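Local coordinates for magnesium and cobalt efflux protein (Bordetella parapertussis, PDB 3JTF) that probably takes part in magnesium and cobalt transport, this piece being its pair of CBS domains, which binds AMP, at residues Pro67-Asp70 with Ile71-Val75; Gly113-Met117 with Glu118-Glu122. All blocks are in the same frame, centred on the assembly; numbering follows the deposited sequence.

Interaction 1: Pro67-Asp70 with Ile71-Val75; sequences PALD and IRSLV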
loop_
_atom_site.group_PDB
_atom_site.type_symbol
_atom_site.label_atom_id
_atom_site.label_comp_id
_atom_site.label_asym_id
_atom_site.label_seq_id
_atom_site.Cartn_x
_atom_site.Cartn_y
_atom_site.Cartn_z
ATOM N N PRO B 67 12.278 -20.000 11.165
ATOM C CA PRO B 67 13.661 -20.443 10.883
ATOM C C PRO B 67 13.957 -20.829 9.425
ATOM O O PRO B 67 15.075 -20.542 8.910
ATOM C CB PRO B 67 13.837 -21.680 11.781
ATOM C CG PRO B 67 12.790 -21.584 12.810
ATOM C CD PRO B 67 11.633 -20.809 12.206
ATOM N N ALA B 68 13.009 -21.495 8.777
ATOM C CA ALA B 68 13.244 -21.955 7.410
ATOM C C ALA B 68 12.146 -21.427 6.509
ATOM O O ALA B 68 11.300 -22.183 6.043
ATOM C CB ALA B 68 13.303 -23.486 7.348
ATOM N N LEU B 69 12.140 -20.129 6.278
ATOM C CA LEU B 69 11.063 -19.544 5.492
ATOM C C LEU B 69 11.202 -19.930 4.021
ATOM O O LEU B 69 12.222 -19.716 3.397
ATOM C CB LEU B 69 11.083 -18.032 5.619
ATOM C CG LEU B 69 9.975 -17.301 4.858
ATOM C CD1 LEU B 69 8.608 -17.938 5.111
ATOM C CD2 LEU B 69 9.976 -15.844 5.246
ATOM N N ASP B 70 10.155 -20.493 3.472
ATOM C CA ASP B 70 10.134 -20.709 2.044
ATOM C C ASP B 70 9.365 -19.548 1.366
ATOM O O ASP B 70 8.177 -19.376 1.582
ATOM C CB ASP B 70 9.519 -22.065 1.767
ATOM C CG ASP B 70 9.169 -22.242 0.323
ATOM O OD1 ASP B 70 10.033 -21.980 -0.582
ATOM O OD2 ASP B 70 8.003 -22.642 0.115
ATOM N N ILE B 71 10.078 -18.733 0.602
ATOM C CA ILE B 71 9.527 -17.508 0.012
ATOM C C ILE B 71 8.347 -17.884 -0.900
ATOM O O ILE B 71 7.347 -17.172 -1.015
ATOM C CB ILE B 71 10.569 -16.799 -0.869
ATOM C CG1 ILE B 71 11.932 -16.582 -0.174
ATOM C CG2 ILE B 71 10.050 -15.468 -1.392
ATOM C CD1 ILE B 71 11.949 -16.316 1.331
ATOM N N ARG B 72 8.478 -19.035 -1.546
ATOM C CA ARG B 72 7.413 -19.549 -2.374
ATOM C C ARG B 72 6.083 -19.667 -1.597
ATOM O O ARG B 72 5.015 -19.392 -2.127
ATOM C CB ARG B 72 7.879 -20.859 -3.021
ATOM C CG ARG B 72 7.073 -21.310 -4.146
ATOM C CD ARG B 72 7.580 -22.667 -4.641
ATOM N NE ARG B 72 8.812 -22.597 -5.398
ATOM C CZ ARG B 72 8.890 -22.417 -6.716
ATOM N NH1 ARG B 72 7.794 -22.218 -7.457
ATOM N NH2 ARG B 72 10.077 -22.426 -7.291
ATOM N N SER B 73 6.139 -19.965 -0.309
ATOM C CA SER B 73 4.891 -20.080 0.468
ATOM C C SER B 73 4.258 -18.720 0.785
ATOM O O SER B 73 3.070 -18.656 1.125
ATOM C CB SER B 73 5.096 -20.899 1.743
ATOM O OG SER B 73 6.080 -20.315 2.551
ATOM N N LEU B 74 5.006 -17.637 0.611
ATOM C CA LEU B 74 4.442 -16.291 0.802
ATOM C C LEU B 74 3.679 -15.777 -0.415
ATOM O O LEU B 74 2.992 -14.774 -0.331
ATOM C CB LEU B 74 5.564 -15.306 1.144
ATOM C CG LEU B 74 6.409 -15.585 2.404
ATOM C CD1 LEU B 74 7.495 -14.511 2.575
ATOM C CD2 LEU B 74 5.548 -15.594 3.616
ATOM N N VAL B 75 3.860 -16.422 -1.574
ATOM C CA VAL B 75 3.314 -15.939 -2.838
ATOM C C VAL B 75 1.828 -16.332 -2.886
ATOM O O VAL B 75 1.503 -17.497 -2.807
ATOM C CB VAL B 75 4.102 -16.494 -4.033
ATOM C CG1 VAL B 75 3.510 -15.989 -5.365
ATOM C CG2 VAL B 75 5.594 -16.086 -3.923
HETATM O O HOH W 1 12.561 -19.769 0.128
#
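The backbone of D70 turns into the short, weakly bonded helix 71-74, and D70 O accepts S73 N at 2.8 Å. The S73 hydroxyl reaches the same oxygen: with OG placed between its own backbone N and carbonyl carbon (chi1 59°), it folds back toward the N-cap residue, and S73 OG to D70 O is suspiciously short at 2.5 Å. One carbonyl thus apparently receives both N and OG of S73. The D70 carboxylate lies over the first turn and caps it weakly, OD1 taking R72 N at 3.5 Å while passing 3.4 Å from R72 CB. R72 sends its guanidinium away from this cap to a salt bridge with E45. A water bridges the bend, accepting from I71 N at 2.7 Å and donating to L69 O. On the apolar side L69 meets L74 methyl to methyl at about a right angle, CD2 to CD1 3.9 Å, and L69 CG lies 4.2 Å from I71 CD1. L60 and R62 extend this packing, L60 touching I71 and L74, R62 touching L69 and L74. D70 is a helix N-cap, here at the start of a single-turn helix that follows the loop after strand 51-56.

Interaction 2: Gly113-Met117 with Glu118-Glu122; sequences GLVTM and EDVLE. With AMP (adenosine monophosphate), chain F; SO4 (sulfate ion), chain H.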
loop_
_atom_site.group_PDB
_atom_site.type_symbol
_atom_site.label_atom_id
_atom_site.label_comp_id
_atom_site.label_asym_id
_atom_site.label_seq_id
_atom_site.Cartn_x
_atom_site.Cartn_y
_atom_site.Cartn_z
ATOM N N GLY B 113 -1.219 -6.550 -18.416
ATOM C CA GLY B 113 -0.871 -5.500 -17.455
ATOM C C GLY B 113 -1.306 -5.842 -16.050
ATOM O O GLY B 113 -1.578 -7.002 -15.739
ATOM N N LEU B 114 -1.292 -4.830 -15.192
ATOM C CA LEU B 114 -1.804 -4.943 -13.840
ATOM C C LEU B 114 -2.606 -3.682 -13.506
ATOM O O LEU B 114 -2.494 -2.652 -14.158
ATOM C CB LEU B 114 -0.687 -5.247 -12.822
ATOM C CG LEU B 114 0.326 -4.176 -12.417
ATOM C CD1 LEU B 114 -0.293 -3.089 -11.550
ATOM C CD2 LEU B 114 1.526 -4.825 -11.695
ATOM N N VAL B 115 -3.452 -3.789 -12.510
ATOM C CA VAL B 115 -4.339 -2.711 -12.133
ATOM C C VAL B 115 -4.580 -2.824 -10.638
ATOM O O VAL B 115 -4.572 -3.941 -10.078
ATOM C CB VAL B 115 -5.640 -2.735 -12.984
ATOM C CG1 VAL B 115 -6.476 -3.945 -12.654
ATOM C CG2 VAL B 115 -6.397 -1.390 -12.848
ATOM N N THR B 116 -4.720 -1.671 -9.994
ATOM C CA THR B 116 -5.007 -1.577 -8.557
ATOM C C THR B 116 -6.251 -0.744 -8.272
ATOM O O THR B 116 -6.732 -0.001 -9.132
ATOM C CB THR B 116 -3.834 -0.984 -7.723
ATOM O OG1 THR B 116 -3.727 0.431 -7.931
ATOM C CG2 THR B 116 -2.467 -1.691 -8.019
HETATM N N MSE B 117 -6.772 -0.890 -7.050
HETATM C CA MSE B 117 -7.967 -0.135 -6.637
HETATM C C MSE B 117 -7.754 1.358 -6.733
HETATM O O MSE B 117 -8.677 2.085 -7.079
HETATM C CB MSE B 117 -8.414 -0.483 -5.212
HETATM C CG MSE B 117 -9.904 -0.015 -4.939
HETATM SE SE MSE B 117 -10.438 -0.640 -3.168
HETATM C CE MSE B 117 -9.512 0.782 -2.162
ATOM N N GLU B 118 -6.539 1.808 -6.420
ATOM C CA GLU B 118 -6.196 3.221 -6.548
ATOM C C GLU B 118 -6.358 3.731 -7.961
ATOM O O GLU B 118 -6.947 4.804 -8.147
ATOM C CB GLU B 118 -4.764 3.482 -6.052
ATOM C CG GLU B 118 -4.314 4.964 -6.022
ATOM C CD GLU B 118 -2.766 5.091 -5.738
ATOM O OE1 GLU B 118 -2.334 4.627 -4.652
ATOM O OE2 GLU B 118 -1.984 5.609 -6.590
ATOM N N ASP B 119 -5.866 2.971 -8.950
ATOM C CA ASP B 119 -6.033 3.331 -10.367
ATOM C C ASP B 119 -7.522 3.465 -10.727
ATOM O O ASP B 119 -7.914 4.348 -11.457
ATOM C CB ASP B 119 -5.421 2.292 -11.320
ATOM C CG ASP B 119 -3.910 2.116 -11.145
ATOM O OD1 ASP B 119 -3.207 3.128 -10.961
ATOM O OD2 ASP B 119 -3.458 0.939 -11.166
ATOM N N VAL B 120 -8.340 2.533 -10.256
ATOM C CA VAL B 120 -9.768 2.571 -10.550
ATOM C C VAL B 120 -10.395 3.850 -9.948
ATOM O O VAL B 120 -11.125 4.559 -10.626
ATOM C CB VAL B 120 -10.453 1.297 -9.994
ATOM C CG1 VAL B 120 -11.972 1.349 -10.187
ATOM C CG2 VAL B 120 -9.841 0.013 -10.645
ATOM N N LEU B 121 -10.088 4.133 -8.682
ATOM C CA LEU B 121 -10.672 5.266 -7.959
ATOM C C LEU B 121 -10.278 6.567 -8.633
ATOM O O LEU B 121 -11.111 7.417 -8.864
ATOM C CB LEU B 121 -10.206 5.282 -6.511
ATOM C CG LEU B 121 -10.883 4.288 -5.580
ATOM C CD1 LEU B 121 -10.077 4.220 -4.252
ATOM C CD2 LEU B 121 -12.311 4.708 -5.371
ATOM N N GLU B 122 -9.008 6.680 -8.999
ATOM C CA GLU B 122 -8.522 7.881 -9.665
ATOM C C GLU B 122 -9.226 8.149 -10.991
ATOM O O GLU B 122 -9.605 9.267 -11.262
ATOM C CB GLU B 122 -7.028 7.767 -9.898
ATOM C CG GLU B 122 -6.259 7.903 -8.612
ATOM C CD GLU B 122 -4.792 8.110 -8.828
ATOM O OE1 GLU B 122 -4.231 7.414 -9.706
ATOM O OE2 GLU B 122 -4.209 8.972 -8.114
HETATM P P AMP F . 1.596 1.155 -4.805
HETATM O O1P AMP F . 1.441 -0.288 -4.465
HETATM O O2P AMP F . 1.087 2.112 -3.778
HETATM O O3P AMP F . 2.975 1.487 -5.269
HETATM O "O5'" AMP F . 0.732 1.466 -6.106
HETATM C "C5'" AMP F . 0.830 2.770 -6.696
HETATM C "C4'" AMP F . 0.599 2.607 -8.167
HETATM O "O4'" AMP F . 1.697 1.992 -8.873
HETATM C "C3'" AMP F . -0.580 1.652 -8.381
HETATM O "O3'" AMP F . -1.835 2.304 -8.163
HETATM C "C2'" AMP F . -0.324 1.273 -9.795
HETATM O "O2'" AMP F . -0.578 2.533 -10.526
HETATM C "C1'" AMP F . 1.180 0.963 -9.733
HETATM N N9 AMP F . 1.734 -0.344 -9.226
HETATM C C8 AMP F . 1.524 -1.028 -8.063
HETATM N N7 AMP F . 2.295 -2.154 -8.004
HETATM C C5 AMP F . 3.039 -2.176 -9.135
HETATM C C6 AMP F . 4.078 -3.043 -9.712
HETATM N N6 AMP F . 4.458 -4.156 -9.076
HETATM N N1 AMP F . 4.579 -2.726 -10.926
HETATM C C2 AMP F . 4.222 -1.618 -11.578
HETATM N N3 AMP F . 3.313 -0.752 -11.098
HETATM C C4 AMP F . 2.684 -0.996 -9.910
HETATM S S SO4 H . -4.555 0.059 -4.103
HETATM O O1 SO4 H . -4.356 0.098 -2.662
HETATM O O2 SO4 H . -5.750 0.712 -4.486
HETATM O O3 SO4 H . -3.372 0.673 -4.741
HETATM O O4 SO4 H . -4.566 -1.318 -4.531
#
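D119 OD1 receives both ribose hydroxyls of AMP, O2' at 2.7 Å and O3' at 3.2 Å, one carboxylate oxygen being shared by the whole cis-diol. The other oxygen, OD2, turns back to the end of strand 113-116 and accepts T116 N at 3.1 Å, met on the anti side and 30° out of the carboxylate plane. This bond helps fix the rotation of the ribose-binding group. T116 is the N-cap of the helix; its OG1, set between the backbone N and the carbonyl carbon (chi1 74°), lies 2.7 Å from AMP O3' in a hydrogen bond whose donor is undecided. T116 CG2 packs against C3' and C8 of the nucleotide, and L114 lays its CD2 3.7 Å from C6 of the adenine. Past the cap, V120 N bonds to T116 O, and L121 N to M117 O at 3.0 Å. M117, a selenomethionine, bends at chi3 (79°) to bring CE 4.1 Å from L121 CD1; the second subunit packs on both residues. A sulfate, probably from the crystallisation liquor, sits at the helix start near M117 N and E118 N, and R40 also binds it. The contact thus supplies the ribose-diol part of AMP recognition, completed by H38, D18 and R40, with D119 positioned by strand backbone and a helix N terminus that would probably attract anions.

From the N terminus, the chain completes helix 26-35 and strands 40-44 and 51-56 before reaching interaction 1, where the loop leaving strand 51-56 turns into helix 71-74. It then runs through strand 80-82, helix 87-96 and strand 101-105 to interaction 2, the passage from strand 111-116 into helix 117-126. Each contact is local and encloses no loop; the two follow in series, neither nested nor crossed. The centres of interactions 1 and 2 are about 28 Å apart, on opposite sides of the chain's centre. Residues 67-75 join that loop to the short helix; residues 113-122 join the four-stranded sheet to the C-terminal helix at the AMP site and subunit interface.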